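Long-range contacts in kinesin-like protein KIF19 (Mus musculus, PDB 5GSZ), which walks toward microtubule plus ends as a kinesin-8 motor and depolymerises microtubules at ciliary tips, thereby regulating the length of motile cilia: residues M114-D118 against M196-M200; R159-N163 against I184-S188; R245-I249 against L306-S310. All blocks are in the same frame, centred on the assembly; numbering follows the deposited sequence.

Contact 1. Residues M114-D118 against M196-M200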
ATOM      1  N   MET A 114      -2.035  -5.420   5.305  1.00 38.97           N
ATOM      2  CA  MET A 114      -2.279  -5.929   3.950  1.00 41.43           C
ATOM      3  C   MET A 114      -2.474  -7.444   3.898  1.00 43.28           C
ATOM      4  O   MET A 114      -3.467  -7.920   3.336  1.00 44.92           O
ATOM      5  CB  MET A 114      -1.144  -5.531   2.999  1.00 38.99           C
ATOM      6  CG  MET A 114      -1.007  -4.033   2.848  1.00 42.68           C
ATOM      7  SD  MET A 114      -2.570  -3.163   2.527  1.00 39.45           S
ATOM      8  CE  MET A 114      -2.835  -3.471   0.774  1.00 38.41           C
ATOM      9  N   LEU A 115      -1.532  -8.209   4.464  1.00 44.36           N
ATOM     10  CA  LEU A 115      -1.628  -9.665   4.519  1.00 43.57           C
ATOM     11  C   LEU A 115      -2.313 -10.168   5.791  1.00 42.71           C
ATOM     12  O   LEU A 115      -3.136 -11.083   5.729  1.00 45.63           O
ATOM     13  CB  LEU A 115      -0.237 -10.279   4.403  1.00 39.97           C
ATOM     14  CG  LEU A 115      -0.200 -11.775   4.651  1.00 46.97           C
ATOM     15  CD1 LEU A 115      -0.797 -12.444   3.444  1.00 48.16           C
ATOM     16  CD2 LEU A 115       1.214 -12.263   4.832  1.00 48.08           C
ATOM     17  N   GLY A 116      -1.993  -9.581   6.947  1.00 45.38           N
ATOM     18  CA  GLY A 116      -2.495 -10.074   8.217  1.00 45.07           C
ATOM     19  C   GLY A 116      -1.866 -11.402   8.586  1.00 43.24           C
ATOM     20  O   GLY A 116      -0.753 -11.738   8.175  1.00 45.20           O
ATOM     21  N   THR A 117      -2.609 -12.179   9.362  1.00 47.60           N
ATOM     22  CA  THR A 117      -2.178 -13.497   9.805  1.00 50.39           C
ATOM     23  C   THR A 117      -3.304 -14.493   9.588  1.00 58.27           C
ATOM     24  O   THR A 117      -4.454 -14.121   9.318  1.00 56.27           O
ATOM     25  CB  THR A 117      -1.786 -13.512  11.287  1.00 46.25           C
ATOM     26  OG1 THR A 117      -2.938 -13.204  12.088  1.00 49.04           O
ATOM     27  CG2 THR A 117      -0.697 -12.510  11.567  1.00 41.92           C
ATOM     28  N   ASP A 118      -2.959 -15.775   9.734  1.00 59.39           N
ATOM     29  CA  ASP A 118      -3.970 -16.827   9.722  1.00 57.57           C
ATOM     30  C   ASP A 118      -5.115 -16.502  10.669  1.00 56.04           C
ATOM     31  O   ASP A 118      -6.280 -16.491  10.268  1.00 61.35           O
ATOM     32  CB  ASP A 118      -3.333 -18.160  10.088  1.00 65.31           C
ATOM     33  CG  ASP A 118      -2.941 -18.963   8.873  1.00 79.21           C
ATOM     34  OD1 ASP A 118      -3.696 -18.913   7.873  1.00 83.61           O
ATOM     35  OD2 ASP A 118      -1.875 -19.621   8.909  1.00 89.56           O
ATOM     36  N   MET A 196      -5.056 -17.360   0.939  1.00 63.17           N
ATOM     37  CA  MET A 196      -4.253 -16.994   2.102  1.00 61.90           C
ATOM     38  C   MET A 196      -2.986 -17.841   2.203  1.00 59.79           C
ATOM     39  O   MET A 196      -1.912 -17.328   2.538  1.00 58.98           O
ATOM     40  CB  MET A 196      -5.100 -17.120   3.372  1.00 54.54           C
ATOM     41  CG  MET A 196      -4.385 -16.690   4.625  1.00 59.15           C
ATOM     42  SD  MET A 196      -3.893 -14.958   4.534  1.00 72.68           S
ATOM     43  CE  MET A 196      -3.061 -14.770   6.110  1.00 60.73           C
ATOM     44  N   GLN A 197      -3.087 -19.143   1.914  1.00 59.24           N
ATOM     45  CA  GLN A 197      -1.889 -19.972   1.911  1.00 57.57           C
ATOM     46  C   GLN A 197      -0.962 -19.572   0.769  1.00 58.57           C
ATOM     47  O   GLN A 197       0.261 -19.492   0.957  1.00 53.84           O
ATOM     48  CB  GLN A 197      -2.267 -21.452   1.836  1.00 58.38           C
ATOM     49  N   LEU A 198      -1.531 -19.288  -0.412  1.00 57.09           N
ATOM     50  CA  LEU A 198      -0.737 -18.789  -1.529  1.00 55.34           C
ATOM     51  C   LEU A 198       0.053 -17.556  -1.123  1.00 56.99           C
ATOM     52  O   LEU A 198       1.278 -17.502  -1.285  1.00 53.32           O
ATOM     53  CB  LEU A 198      -1.637 -18.447  -2.712  1.00 56.28           C
ATOM     54  CG  LEU A 198      -2.035 -19.599  -3.616  1.00 63.93           C
ATOM     55  CD1 LEU A 198      -2.996 -19.143  -4.692  1.00 64.45           C
ATOM     56  CD2 LEU A 198      -0.806 -20.191  -4.231  1.00 55.89           C
ATOM     57  N   LEU A 199      -0.653 -16.554  -0.587  1.00 56.93           N
ATOM     58  CA  LEU A 199      -0.049 -15.268  -0.264  1.00 51.78           C
ATOM     59  C   LEU A 199       0.904 -15.362   0.914  1.00 52.64           C
ATOM     60  O   LEU A 199       1.884 -14.615   0.962  1.00 46.57           O
ATOM     61  CB  LEU A 199      -1.138 -14.241   0.015  1.00 47.40           C
ATOM     62  CG  LEU A 199      -2.031 -13.998  -1.192  1.00 49.19           C
ATOM     63  CD1 LEU A 199      -3.092 -12.950  -0.907  1.00 44.45           C
ATOM     64  CD2 LEU A 199      -1.170 -13.628  -2.387  1.00 43.99           C
ATOM     65  N   MET A 200       0.636 -16.261   1.871  1.00 56.15           N
ATOM     66  CA  MET A 200       1.578 -16.471   2.965  1.00 54.81           C
ATOM     67  C   MET A 200       2.895 -17.030   2.437  1.00 50.94           C
ATOM     68  O   MET A 200       3.964 -16.474   2.694  1.00 50.54           O
ATOM     69  CB  MET A 200       0.982 -17.403   4.018  1.00 57.22           C
ATOM     70  CG  MET A 200      -0.065 -16.801   4.968  1.00 62.68           C
ATOM     71  SD  MET A 200       0.462 -15.472   6.073  1.00 76.87           S
ATOM     72  CE  MET A 200       1.780 -16.233   7.028  1.00 67.84           C
TER
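L115 reaches into the surface of helix 192-203, where M196, L199 and M200 share its two methyls. The division of labour is visible in the distances. CD1 lies against the CB of L199 at 3.9 Å and the sulfur SD of M196 at 4.1 Å, while CD2 meets M200 SD at 3.5 Å, the L115 and M200 side chains crossing at about a right angle. M196 belongs to this packed part along its whole length: with CG anti to its own backbone nitrogen (chi1 -177°) and a bend at chi2, it follows the loop and carries its methyl CE to 3.5 Å from T117 C. Y124 of helix 123-136 touches both L115 and L199, and L199 also reaches M148 and Y150 of strand 142-154.

G116, with its positive phi of 70°, is where the chain departs from helical geometry after helix 110-114, the helix that begins within the P-loop. The loop then leads to helix 123-136, and the T117 side chain comes to about 5 Å from the bound ADP.

From T117 outward the contact thins. The T117 side chain points away from the helix and bonds through OG1 to the backbone nitrogen of E120. On the solvent side D118 is exposed, and its OD1 comes no nearer than 4.0 Å to M196 CG.

Contact 2. Residues R159-N163 against I184-S188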
ATOM      1  N   ARG A 159      10.460  -9.903  -9.244  1.00 49.11           N
ATOM      2  CA  ARG A 159      10.343 -11.346  -9.108  1.00 47.05           C
ATOM      3  C   ARG A 159       8.878 -11.724  -8.961  1.00 50.20           C
ATOM      4  O   ARG A 159       8.073 -10.944  -8.443  1.00 49.97           O
ATOM      5  CB  ARG A 159      11.137 -11.851  -7.892  1.00 53.99           C
ATOM      6  CG  ARG A 159      12.663 -11.730  -8.064  1.00 61.74           C
ATOM      7  CD  ARG A 159      13.439 -11.963  -6.760  1.00 54.32           C
ATOM      8  NE  ARG A 159      13.163 -13.256  -6.141  1.00 46.87           N
ATOM      9  CZ  ARG A 159      12.552 -13.402  -4.973  1.00 52.48           C
ATOM     10  NH1 ARG A 159      12.159 -12.327  -4.305  1.00 52.32           N
ATOM     11  NH2 ARG A 159      12.335 -14.617  -4.471  1.00 50.00           N
ATOM     12  N   ASP A 160       8.540 -12.930  -9.422  1.00 55.48           N
ATOM     13  CA  ASP A 160       7.210 -13.510  -9.228  1.00 50.47           C
ATOM     14  C   ASP A 160       7.190 -14.193  -7.870  1.00 53.47           C
ATOM     15  O   ASP A 160       7.835 -15.222  -7.679  1.00 59.13           O
ATOM     16  CB  ASP A 160       6.880 -14.503 -10.339  1.00 52.32           C
ATOM     17  CG  ASP A 160       5.527 -15.208 -10.138  1.00 60.23           C
ATOM     18  OD1 ASP A 160       4.838 -14.987  -9.114  1.00 58.65           O
ATOM     19  OD2 ASP A 160       5.144 -16.006 -11.025  1.00 59.47           O
ATOM     20  N   LEU A 161       6.442 -13.636  -6.925  1.00 51.23           N
ATOM     21  CA  LEU A 161       6.470 -14.210  -5.589  1.00 53.47           C
ATOM     22  C   LEU A 161       5.803 -15.575  -5.509  1.00 54.70           C
ATOM     23  O   LEU A 161       5.944 -16.244  -4.481  1.00 53.20           O
ATOM     24  CB  LEU A 161       5.809 -13.263  -4.594  1.00 46.80           C
ATOM     25  CG  LEU A 161       6.586 -11.992  -4.319  1.00 50.88           C
ATOM     26  CD1 LEU A 161       5.696 -11.042  -3.512  1.00 49.56           C
ATOM     27  CD2 LEU A 161       7.907 -12.313  -3.598  1.00 48.96           C
ATOM     28  N   LEU A 162       5.064 -15.989  -6.544  1.00 53.68           N
ATOM     29  CA  LEU A 162       4.364 -17.267  -6.528  1.00 55.31           C
ATOM     30  C   LEU A 162       5.117 -18.351  -7.278  1.00 57.97           C
ATOM     31  O   LEU A 162       4.697 -19.510  -7.255  1.00 58.09           O
ATOM     32  CB  LEU A 162       2.956 -17.123  -7.117  1.00 52.25           C
ATOM     33  CG  LEU A 162       2.036 -16.147  -6.393  1.00 52.74           C
ATOM     34  CD1 LEU A 162       0.650 -16.135  -7.017  1.00 52.88           C
ATOM     35  CD2 LEU A 162       1.952 -16.490  -4.933  1.00 43.88           C
ATOM     36  N   ASN A 163       6.216 -17.997  -7.930  1.00 62.71           N
ATOM     37  CA  ASN A 163       7.059 -18.876  -8.724  1.00 60.72           C
ATOM     38  C   ASN A 163       8.439 -18.219  -8.817  1.00 60.95           C
ATOM     39  O   ASN A 163       8.823 -17.702  -9.877  1.00 58.68           O
ATOM     40  CB  ASN A 163       6.404 -19.113 -10.087  1.00 59.80           C
ATOM     41  CG  ASN A 163       7.226 -20.007 -10.992  1.00 68.77           C
ATOM     42  OD1 ASN A 163       7.873 -19.536 -11.935  1.00 77.18           O
ATOM     43  ND2 ASN A 163       7.199 -21.302 -10.719  1.00 69.33           N
ATOM     44  N   ILE A 184       4.302 -13.700 -15.610  1.00 60.03           N
ATOM     45  CA  ILE A 184       3.994 -13.933 -14.206  1.00 61.31           C
ATOM     46  C   ILE A 184       2.797 -14.872 -14.070  1.00 59.97           C
ATOM     47  O   ILE A 184       1.849 -14.845 -14.861  1.00 57.49           O
ATOM     48  CB  ILE A 184       3.767 -12.587 -13.481  1.00 60.34           C
ATOM     49  CG1 ILE A 184       3.593 -12.789 -11.976  1.00 54.03           C
ATOM     50  CG2 ILE A 184       2.574 -11.837 -14.072  1.00 58.90           C
ATOM     51  CD1 ILE A 184       3.615 -11.505 -11.203  1.00 54.53           C
ATOM     52  N   THR A 185       2.855 -15.712 -13.043  1.00 56.20           N
ATOM     53  CA  THR A 185       1.770 -16.609 -12.678  1.00 56.29           C
ATOM     54  C   THR A 185       0.453 -15.866 -12.440  1.00 60.06           C
ATOM     55  O   THR A 185       0.427 -14.734 -11.953  1.00 60.44           O
ATOM     56  CB  THR A 185       2.180 -17.361 -11.422  1.00 55.30           C
ATOM     57  OG1 THR A 185       3.419 -18.022 -11.680  1.00 61.03           O
ATOM     58  CG2 THR A 185       1.128 -18.368 -10.998  1.00 56.22           C
ATOM     59  N   GLU A 186      -0.658 -16.533 -12.767  1.00 63.68           N
ATOM     60  CA  GLU A 186      -1.990 -15.962 -12.609  1.00 62.42           C
ATOM     61  C   GLU A 186      -2.928 -16.990 -12.003  1.00 61.99           C
ATOM     62  O   GLU A 186      -3.199 -18.017 -12.625  1.00 67.84           O
ATOM     63  CB  GLU A 186      -2.528 -15.482 -13.950  1.00 62.25           C
ATOM     64  CG  GLU A 186      -1.748 -14.321 -14.493  1.00 60.74           C
ATOM     65  CD  GLU A 186      -2.182 -13.964 -15.872  1.00 66.55           C
ATOM     66  OE1 GLU A 186      -2.937 -14.758 -16.471  1.00 70.94           O
ATOM     67  OE2 GLU A 186      -1.772 -12.895 -16.359  1.00 75.47           O
ATOM     68  N   VAL A 187      -3.444 -16.686 -10.809  1.00 62.02           N
ATOM     69  CA  VAL A 187      -4.336 -17.542 -10.033  1.00 62.55           C
ATOM     70  C   VAL A 187      -5.786 -17.121 -10.272  1.00 67.66           C
ATOM     71  O   VAL A 187      -6.066 -15.970 -10.629  1.00 64.05           O
ATOM     72  CB  VAL A 187      -3.946 -17.445  -8.539  1.00 64.10           C
ATOM     73  CG1 VAL A 187      -4.910 -18.224  -7.639  1.00 70.73           C
ATOM     74  CG2 VAL A 187      -2.531 -17.938  -8.346  1.00 64.18           C
ATOM     75  N   SER A 188      -6.726 -18.075 -10.094  1.00 73.44           N
ATOM     76  CA  SER A 188      -8.154 -17.797 -10.237  1.00 71.85           C
ATOM     77  C   SER A 188      -9.025 -18.503  -9.199  1.00 77.74           C
ATOM     78  O   SER A 188     -10.256 -18.517  -9.362  1.00 77.33           O
ATOM     79  CB  SER A 188      -8.649 -18.197 -11.629  1.00 63.55           C
ATOM     80  OG  SER A 188      -7.950 -17.510 -12.641  1.00 65.22           O
TER
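D160 and I184 bring their CA atoms to 5.9 Å where strand 157-160 gives way to a type I beta turn, D160 to N163, closed by N163 N on D160 O at 3.2 Å, while I184-S188 passes alongside as an irregular segment. The polar centre is the D160 carboxylate. Its CG stands anti to the backbone nitrogen (chi1 176°), directing the group toward I184-S188. There OD2 accepts twice from T185. The hydroxyl OG1 donates to the syn lone pair of OD2 at 2.7 Å, and the backbone N of T185 approaches the same oxygen from above the carboxylate plane, at 3.1 Å and with a nearly straight 166° at the hydrogen. The other oxygen, OD1, turns back on its own segment and takes the backbone N of L162 at 2.8 Å, from the opposite side of the carboxylate plane to T185 N, which makes an Asx turn. Three bonds, spread over both oxygens and reaching the group from both sides of its plane, thus fix the rotation of the carboxylate. I184 adds an apolar cover, its CG1 lying 3.6 Å from D160 CG. Beyond T185 the chemistry changes: L162 CD1 meets V187 CG2 at 3.9 Å, the two side chains at about a right angle. The contact lies near the surface, at the outermost strand 157-160 of the central sheet of the motor domain. Next to that strand runs 142-154, which receives both segments: L161 pairs with Y150 and V187 with M148 through the backbone, T185 O accepts from S149 OG, and the chain beyond S188 goes on into helix 192-203.

Contact 3. Residues R245-I249 against L306-S310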
ATOM      1  N   ARG A 245      -8.908  -2.913 -12.723  1.00 47.03           N
ATOM      2  CA  ARG A 245      -7.611  -3.367 -12.255  1.00 43.43           C
ATOM      3  C   ARG A 245      -7.400  -2.820 -10.851  1.00 45.12           C
ATOM      4  O   ARG A 245      -7.337  -1.602 -10.662  1.00 45.64           O
ATOM      5  CB  ARG A 245      -6.518  -2.925 -13.215  1.00 46.85           C
ATOM      6  CG  ARG A 245      -5.368  -3.884 -13.261  1.00 56.66           C
ATOM      7  CD  ARG A 245      -4.350  -3.477 -14.299  1.00 61.25           C
ATOM      8  NE  ARG A 245      -3.198  -4.368 -14.242  1.00 68.70           N
ATOM      9  CZ  ARG A 245      -2.030  -4.106 -14.825  1.00 74.22           C
ATOM     10  NH1 ARG A 245      -1.878  -2.971 -15.500  1.00 67.85           N
ATOM     11  NH2 ARG A 245      -1.011  -4.967 -14.717  1.00 70.62           N
ATOM     12  N   LEU A 246      -7.338  -3.718  -9.867  1.00 42.60           N
ATOM     13  CA  LEU A 246      -7.071  -3.357  -8.483  1.00 41.15           C
ATOM     14  C   LEU A 246      -5.621  -3.690  -8.154  1.00 39.60           C
ATOM     15  O   LEU A 246      -5.129  -4.761  -8.513  1.00 38.96           O
ATOM     16  CB  LEU A 246      -8.025  -4.080  -7.520  1.00 40.19           C
ATOM     17  CG  LEU A 246      -7.649  -3.944  -6.031  1.00 43.22           C
ATOM     18  CD1 LEU A 246      -7.701  -2.488  -5.546  1.00 40.24           C
ATOM     19  CD2 LEU A 246      -8.476  -4.839  -5.138  1.00 40.30           C
ATOM     20  N   PHE A 247      -4.936  -2.759  -7.497  1.00 39.23           N
ATOM     21  CA  PHE A 247      -3.566  -2.949  -7.041  1.00 42.13           C
ATOM     22  C   PHE A 247      -3.520  -2.815  -5.533  1.00 42.39           C
ATOM     23  O   PHE A 247      -4.022  -1.826  -4.987  1.00 42.46           O
ATOM     24  CB  PHE A 247      -2.614  -1.926  -7.648  1.00 42.88           C
ATOM     25  CG  PHE A 247      -2.187  -2.246  -9.038  1.00 46.66           C
ATOM     26  CD1 PHE A 247      -1.141  -3.114  -9.267  1.00 46.75           C
ATOM     27  CD2 PHE A 247      -2.814  -1.661 -10.121  1.00 49.29           C
ATOM     28  CE1 PHE A 247      -0.741  -3.393 -10.555  1.00 53.67           C
ATOM     29  CE2 PHE A 247      -2.406  -1.942 -11.401  1.00 49.18           C
ATOM     30  CZ  PHE A 247      -1.375  -2.805 -11.614  1.00 49.19           C
ATOM     31  N   MET A 248      -2.907  -3.795  -4.868  1.00 41.25           N
ATOM     32  CA  MET A 248      -2.814  -3.809  -3.409  1.00 44.63           C
ATOM     33  C   MET A 248      -1.348  -3.954  -3.027  1.00 42.84           C
ATOM     34  O   MET A 248      -0.734  -5.002  -3.264  1.00 42.31           O
ATOM     35  CB  MET A 248      -3.676  -4.919  -2.808  1.00 40.12           C
ATOM     36  CG  MET A 248      -5.156  -4.593  -2.912  1.00 44.27           C
ATOM     37  SD  MET A 248      -6.293  -5.794  -2.168  1.00 48.41           S
ATOM     38  CE  MET A 248      -6.103  -7.174  -3.288  1.00 41.95           C
ATOM     39  N   ILE A 249      -0.783  -2.900  -2.445  1.00 38.39           N
ATOM     40  CA  ILE A 249       0.660  -2.763  -2.349  1.00 36.97           C
ATOM     41  C   ILE A 249       1.090  -2.679  -0.894  1.00 38.66           C
ATOM     42  O   ILE A 249       0.552  -1.878  -0.120  1.00 36.73           O
ATOM     43  CB  ILE A 249       1.154  -1.551  -3.146  1.00 37.67           C
ATOM     44  CG1 ILE A 249       0.770  -1.749  -4.615  1.00 39.68           C
ATOM     45  CG2 ILE A 249       2.669  -1.397  -2.968  1.00 35.78           C
ATOM     46  CD1 ILE A 249       0.774  -0.479  -5.426  1.00 41.50           C
ATOM     47  N   LEU A 306       4.532   0.277 -13.659  1.00 56.86           N
ATOM     48  CA  LEU A 306       3.446  -0.689 -13.496  1.00 56.44           C
ATOM     49  C   LEU A 306       2.115  -0.001 -13.202  1.00 50.21           C
ATOM     50  O   LEU A 306       1.066  -0.462 -13.658  1.00 51.81           O
ATOM     51  CB  LEU A 306       3.788  -1.692 -12.392  1.00 53.96           C
ATOM     52  CG  LEU A 306       2.628  -2.573 -11.935  1.00 60.17           C
ATOM     53  CD1 LEU A 306       2.246  -3.477 -13.085  1.00 66.17           C
ATOM     54  CD2 LEU A 306       2.953  -3.423 -10.709  1.00 54.07           C
ATOM     55  N   LEU A 307       2.132   1.101 -12.469  1.00 49.72           N
ATOM     56  CA  LEU A 307       0.914   1.781 -12.062  1.00 53.84           C
ATOM     57  C   LEU A 307       0.474   2.878 -13.027  1.00 59.89           C
ATOM     58  O   LEU A 307      -0.527   3.543 -12.751  1.00 61.84           O
ATOM     59  CB  LEU A 307       1.091   2.366 -10.657  1.00 51.56           C
ATOM     60  CG  LEU A 307       1.262   1.351  -9.521  1.00 51.02           C
ATOM     61  CD1 LEU A 307       1.235   2.036  -8.186  1.00 48.10           C
ATOM     62  CD2 LEU A 307       0.186   0.280  -9.563  1.00 50.46           C
ATOM     63  N   LYS A 308       1.169   3.047 -14.162  1.00 64.27           N
ATOM     64  CA  LYS A 308       0.939   4.188 -15.051  1.00 60.97           C
ATOM     65  C   LYS A 308      -0.487   4.222 -15.575  1.00 66.97           C
ATOM     66  O   LYS A 308      -1.208   5.205 -15.376  1.00 69.94           O
ATOM     67  CB  LYS A 308       1.921   4.156 -16.221  1.00 61.06           C
ATOM     68  N   ASP A 309      -0.904   3.170 -16.288  1.00 68.34           N
ATOM     69  CA  ASP A 309      -2.234   3.179 -16.889  1.00 67.76           C
ATOM     70  C   ASP A 309      -3.321   3.290 -15.824  1.00 71.36           C
ATOM     71  O   ASP A 309      -4.391   3.850 -16.083  1.00 73.41           O
ATOM     72  CB  ASP A 309      -2.432   1.933 -17.754  1.00 72.57           C
ATOM     73  N   SER A 310      -3.054   2.787 -14.620  1.00 76.70           N
ATOM     74  CA  SER A 310      -3.924   2.985 -13.467  1.00 67.89           C
ATOM     75  C   SER A 310      -3.661   4.366 -12.885  1.00 76.35           C
ATOM     76  O   SER A 310      -3.096   5.220 -13.577  1.00 80.23           O
ATOM     77  CB  SER A 310      -3.679   1.896 -12.419  1.00 66.90           C
ATOM     78  OG  SER A 310      -3.801   0.604 -12.999  1.00 65.93           O
TER
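L306, in helix 302-307, meets two side chains of strand 242-250. A chi1 of 168° swings its branch beside the carbonyl carbon, and so to the sheet although the first bond points past it: CD2 comes 3.7 Å from F247 CE1, and CD1 lies obliquely against the R245 guanidinium, 3.9 Å from NH2. Within the strand, the F247 ring points its CZ edge at one face of that guanidinium, CZ standing over its centre; R245 NH2 also bonds to Q225 and I179, partners that hold the group in this buried setting.

L307 follows with a contact over the ring face. Its CD2 sits 3.5 Å from the centroid of the F247 ring and only 12° off the normal, a CH-pi contact. The other methyl, CD1, meets I249 CD1 tip to tip at 3.8 Å. R245, F247 and I249 alternate with L246 and M248, which face helix 123-136 instead. The strand is thus covered from both sides, as expected of the kinesin motor fold, a mixed central sheet flanked by helices. Helix 302-307 belongs to the side that, in kinesins generally, faces the microtubule.

Past the helix the chain turns back to S310. Its OG lies at the ring edge, near the plane, 3.3 Å from F247 CE2. With alanine in place of F247, L307 CD2 would probably lose its CH-pi partner and a gap would be likely to open between L306, S310 and the R245 guanidinium.

Overall arrangement
Contact 3 is the most buried of the three, contact 1 is partly buried and contact 2 lies near the surface. The chemistry follows: contact 3 is carried by leucines, isoleucine and an aromatic face, contact 1 by leucine and methionine, whereas contact 2 centres on a carboxylate. Contacts 2 and 3 both reach the central sheet, at its outermost strand 157-160 and at the interior strand 242-250, without touching. Contact 1 links to each: L198 CD1 lies 3.6 Å from V187 CG1, and M114 CE 3.8 Å from I249 O. Along the chain contact 2 falls between the segments of contact 1, and contact 3 follows both.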